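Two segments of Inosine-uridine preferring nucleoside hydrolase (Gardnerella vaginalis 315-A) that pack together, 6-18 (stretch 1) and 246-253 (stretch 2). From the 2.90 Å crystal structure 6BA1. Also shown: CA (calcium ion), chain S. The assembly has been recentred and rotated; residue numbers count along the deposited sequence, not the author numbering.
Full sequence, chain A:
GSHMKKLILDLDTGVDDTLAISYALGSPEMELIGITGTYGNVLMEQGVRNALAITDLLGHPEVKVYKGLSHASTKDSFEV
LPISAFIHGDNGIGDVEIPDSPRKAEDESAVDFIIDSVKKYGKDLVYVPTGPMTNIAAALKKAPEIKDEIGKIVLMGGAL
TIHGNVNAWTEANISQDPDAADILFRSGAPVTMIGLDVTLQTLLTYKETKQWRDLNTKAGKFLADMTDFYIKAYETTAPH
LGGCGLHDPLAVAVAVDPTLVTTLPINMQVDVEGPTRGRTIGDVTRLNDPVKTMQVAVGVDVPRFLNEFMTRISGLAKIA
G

Stretch 1, residues 6-18: KLILDLDTGVDDT
Stretch 2 246-253: LHDPLAVA

Stretch 1 is a β-strand (6-11), a loop, and the first turn of a helix from Val15; stretch 2 is helical through Val252 and Ala253. No hydrogen bond crosses between them, and contact buries 292 Å² in total, so the evidence points to apolar packing at one end and a shared calcium ion at the other. CA-CA spacing is 8.5 Å for Leu9-Val252 but 5.5 Å for Asp16-Asp248.

Along the strand, side chains alternate: Lys6, Ile8 and Asp10 are out of reach, whereas Leu7 (chi1 t, chi2 p) and Leu9 (m, t) point toward the helix. Their CD2 atoms meet the two methyls of Val252 (chi1 t): Leu7 CD2 to Val252 CG1 at 4.4 Å and Leu9 CD2 to Val252 CG2 at 3.9 Å. Branched apolar side chains suit this buried site.

After Leu11 the chain leaves the strand. Asp12 (phi/psi -99/72, chi1 p) places OD1 2.6 Å from the calcium. The Thr13-Gly14 peptide is cis, and Gly14 at phi/psi 107/123 occupies the N-cap position; an ideal CB there would lie 2.2 Å from Asp12 O, so glycine fits. Thr18 N closes the helical turn on Gly14 O at 3.2 Å.

Asp16 (chi1 39°, p) points toward stretch 2 and has the largest covered area, 79 Å². Its OD1 lies 3.2 Å from Asp248 OD1, a close approach of like charges, while its backbone O packs 3.7 Å from Pro249 CD. Asp17 (chi1 m) has CA-to-CB directed away overall, yet its carboxylate returns: OD1 binds calcium at 2.5 Å, matched by Asp248 OD2 (chi1 m) at 2.5 Å. Asp17 OD1 and Asp248 OD2 are 3.0 Å apart as fellow ligands, so the cation bridges the stretches and offsets the crowded carboxylates.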

# COMPACT_ATOMS: atom_id res chain seq x y z
N LYS A 6 29.72 3.66 7.49
CA LYS A 6 29.84 2.66 8.57
C LYS A 6 28.51 2.04 8.98
O LYS A 6 27.52 2.74 9.16
CB LYS A 6 30.51 3.29 9.78
CG LYS A 6 31.80 4.03 9.44
CD LYS A 6 32.71 4.15 10.63
CE LYS A 6 34.02 4.83 10.27
NZ LYS A 6 34.83 4.01 9.33
N LEU A 7 28.52 0.72 9.18
CA LEU A 7 27.31 -0.10 9.24
C LEU A 7 27.12 -0.78 10.60
O LEU A 7 28.07 -1.28 11.18
CB LEU A 7 27.41 -1.18 8.15
CG LEU A 7 26.37 -2.30 8.06
CD1 LEU A 7 24.96 -1.74 8.01
CD2 LEU A 7 26.64 -3.16 6.83
N ILE A 8 25.88 -0.78 11.09
CA ILE A 8 25.47 -1.60 12.23
C ILE A 8 24.30 -2.47 11.79
O ILE A 8 23.32 -1.94 11.30
CB ILE A 8 25.02 -0.75 13.44
CG1 ILE A 8 26.19 0.08 13.98
CG2 ILE A 8 24.45 -1.64 14.55
CD1 ILE A 8 25.80 1.09 15.04
N LEU A 9 24.40 -3.78 11.97
CA LEU A 9 23.27 -4.69 11.80
C LEU A 9 22.61 -4.94 13.16
O LEU A 9 23.28 -4.92 14.19
CB LEU A 9 23.72 -6.01 11.18
CG LEU A 9 24.55 -5.91 9.89
CD1 LEU A 9 24.87 -7.29 9.35
CD2 LEU A 9 23.86 -5.08 8.83
N ASP A 10 21.28 -5.13 13.16
CA ASP A 10 20.50 -5.43 14.36
C ASP A 10 19.76 -6.72 14.05
O ASP A 10 18.75 -6.70 13.33
CB ASP A 10 19.55 -4.27 14.68
CG ASP A 10 18.85 -4.40 16.03
OD1 ASP A 10 19.15 -3.57 16.90
OD2 ASP A 10 17.98 -5.27 16.20
N LEU A 11 20.26 -7.85 14.57
CA LEU A 11 19.92 -9.18 14.03
C LEU A 11 19.36 -10.18 15.04
O LEU A 11 19.87 -10.31 16.16
CB LEU A 11 21.17 -9.79 13.39
CG LEU A 11 21.90 -8.95 12.35
CD1 LEU A 11 23.15 -9.67 11.89
CD2 LEU A 11 20.99 -8.63 11.17
N ASP A 12 18.32 -10.89 14.61
CA ASP A 12 17.79 -12.07 15.30
C ASP A 12 18.36 -13.31 14.61
O ASP A 12 17.65 -14.04 13.93
CB ASP A 12 16.24 -12.07 15.37
CG ASP A 12 15.53 -12.03 13.99
OD1 ASP A 12 16.11 -11.62 12.96
OD2 ASP A 12 14.34 -12.42 13.94
N THR A 13 19.65 -13.54 14.81
CA THR A 13 20.45 -14.43 13.95
C THR A 13 20.19 -15.93 14.19
O THR A 13 20.63 -16.44 15.21
CB THR A 13 21.95 -14.13 14.14
OG1 THR A 13 22.15 -12.74 14.41
CG2 THR A 13 22.73 -14.54 12.91
N GLY A 14 19.49 -16.67 13.32
CA GLY A 14 18.82 -16.19 12.09
C GLY A 14 19.54 -16.61 10.82
O GLY A 14 20.71 -16.28 10.64
N VAL A 15 18.84 -17.31 9.93
CA VAL A 15 19.44 -17.86 8.70
C VAL A 15 19.66 -16.77 7.66
O VAL A 15 20.79 -16.56 7.22
CB VAL A 15 18.61 -19.00 8.07
CG1 VAL A 15 19.26 -19.51 6.79
CG2 VAL A 15 18.42 -20.14 9.07
N ASP A 16 18.59 -16.09 7.28
CA ASP A 16 18.70 -14.92 6.39
C ASP A 16 19.52 -13.80 7.05
O ASP A 16 20.21 -13.05 6.36
CB ASP A 16 17.33 -14.40 5.86
CG ASP A 16 16.20 -14.44 6.89
OD1 ASP A 16 16.37 -13.94 8.03
OD2 ASP A 16 15.13 -14.99 6.56
N ASP A 17 19.48 -13.73 8.37
CA ASP A 17 20.28 -12.77 9.12
C ASP A 17 21.80 -12.96 8.93
O ASP A 17 22.52 -11.97 8.84
CB ASP A 17 19.90 -12.78 10.60
CG ASP A 17 18.48 -12.25 10.84
OD1 ASP A 17 17.50 -13.00 10.64
OD2 ASP A 17 18.34 -11.08 11.24
N THR A 18 22.28 -14.21 8.84
CA THR A 18 23.71 -14.44 8.56
C THR A 18 24.07 -14.15 7.11
O THR A 18 25.22 -13.81 6.81
CB THR A 18 24.22 -15.86 8.85
OG1 THR A 18 23.70 -16.78 7.88
CG2 THR A 18 23.87 -16.30 10.25
N LEU A 246 15.19 -14.05 -0.03
CA LEU A 246 16.37 -13.32 0.41
C LEU A 246 15.93 -12.03 1.08
O LEU A 246 16.09 -10.93 0.53
CB LEU A 246 17.29 -13.03 -0.78
CG LEU A 246 17.80 -14.27 -1.52
CD1 LEU A 246 18.63 -13.84 -2.73
CD2 LEU A 246 18.59 -15.18 -0.57
N HIS A 247 15.41 -12.17 2.29
CA HIS A 247 14.72 -11.07 2.96
C HIS A 247 15.73 -10.07 3.55
O HIS A 247 15.84 -8.94 3.07
CB HIS A 247 13.79 -11.59 4.07
CG HIS A 247 12.75 -12.56 3.59
ND1 HIS A 247 11.42 -12.21 3.46
CD2 HIS A 247 12.85 -13.87 3.22
CE1 HIS A 247 10.73 -13.25 3.03
NE2 HIS A 247 11.57 -14.27 2.86
N ASP A 248 16.48 -10.52 4.55
CA ASP A 248 17.36 -9.65 5.33
C ASP A 248 18.58 -9.13 4.54
O ASP A 248 18.98 -7.98 4.73
CB ASP A 248 17.79 -10.35 6.63
CG ASP A 248 16.59 -10.80 7.49
OD1 ASP A 248 15.49 -11.10 6.95
OD2 ASP A 248 16.73 -10.87 8.73
N PRO A 249 19.17 -9.96 3.64
CA PRO A 249 20.29 -9.48 2.83
C PRO A 249 19.96 -8.28 1.96
O PRO A 249 20.80 -7.40 1.79
CB PRO A 249 20.60 -10.67 1.91
CG PRO A 249 20.12 -11.84 2.65
CD PRO A 249 18.89 -11.38 3.37
N LEU A 250 18.74 -8.26 1.42
CA LEU A 250 18.33 -7.20 0.52
C LEU A 250 18.32 -5.84 1.20
O LEU A 250 18.66 -4.84 0.57
CB LEU A 250 16.95 -7.52 -0.06
CG LEU A 250 16.37 -6.57 -1.12
CD1 LEU A 250 17.33 -6.32 -2.27
CD2 LEU A 250 15.08 -7.19 -1.64
N ALA A 251 17.97 -5.81 2.48
CA ALA A 251 18.06 -4.59 3.27
C ALA A 251 19.48 -4.03 3.28
O ALA A 251 19.69 -2.82 3.12
CB ALA A 251 17.58 -4.84 4.69
N VAL A 252 20.46 -4.92 3.45
CA VAL A 252 21.87 -4.53 3.44
C VAL A 252 22.28 -4.08 2.04
O VAL A 252 22.96 -3.06 1.89
CB VAL A 252 22.78 -5.68 3.92
CG1 VAL A 252 24.25 -5.27 3.86
CG2 VAL A 252 22.41 -6.10 5.34
N ALA A 253 21.84 -4.81 1.02
CA ALA A 253 22.14 -4.47 -0.38
C ALA A 253 21.66 -3.07 -0.76
O ALA A 253 22.33 -2.36 -1.50
CB ALA A 253 21.54 -5.51 -1.31
CA CA S . 15.26 -11.82 10.55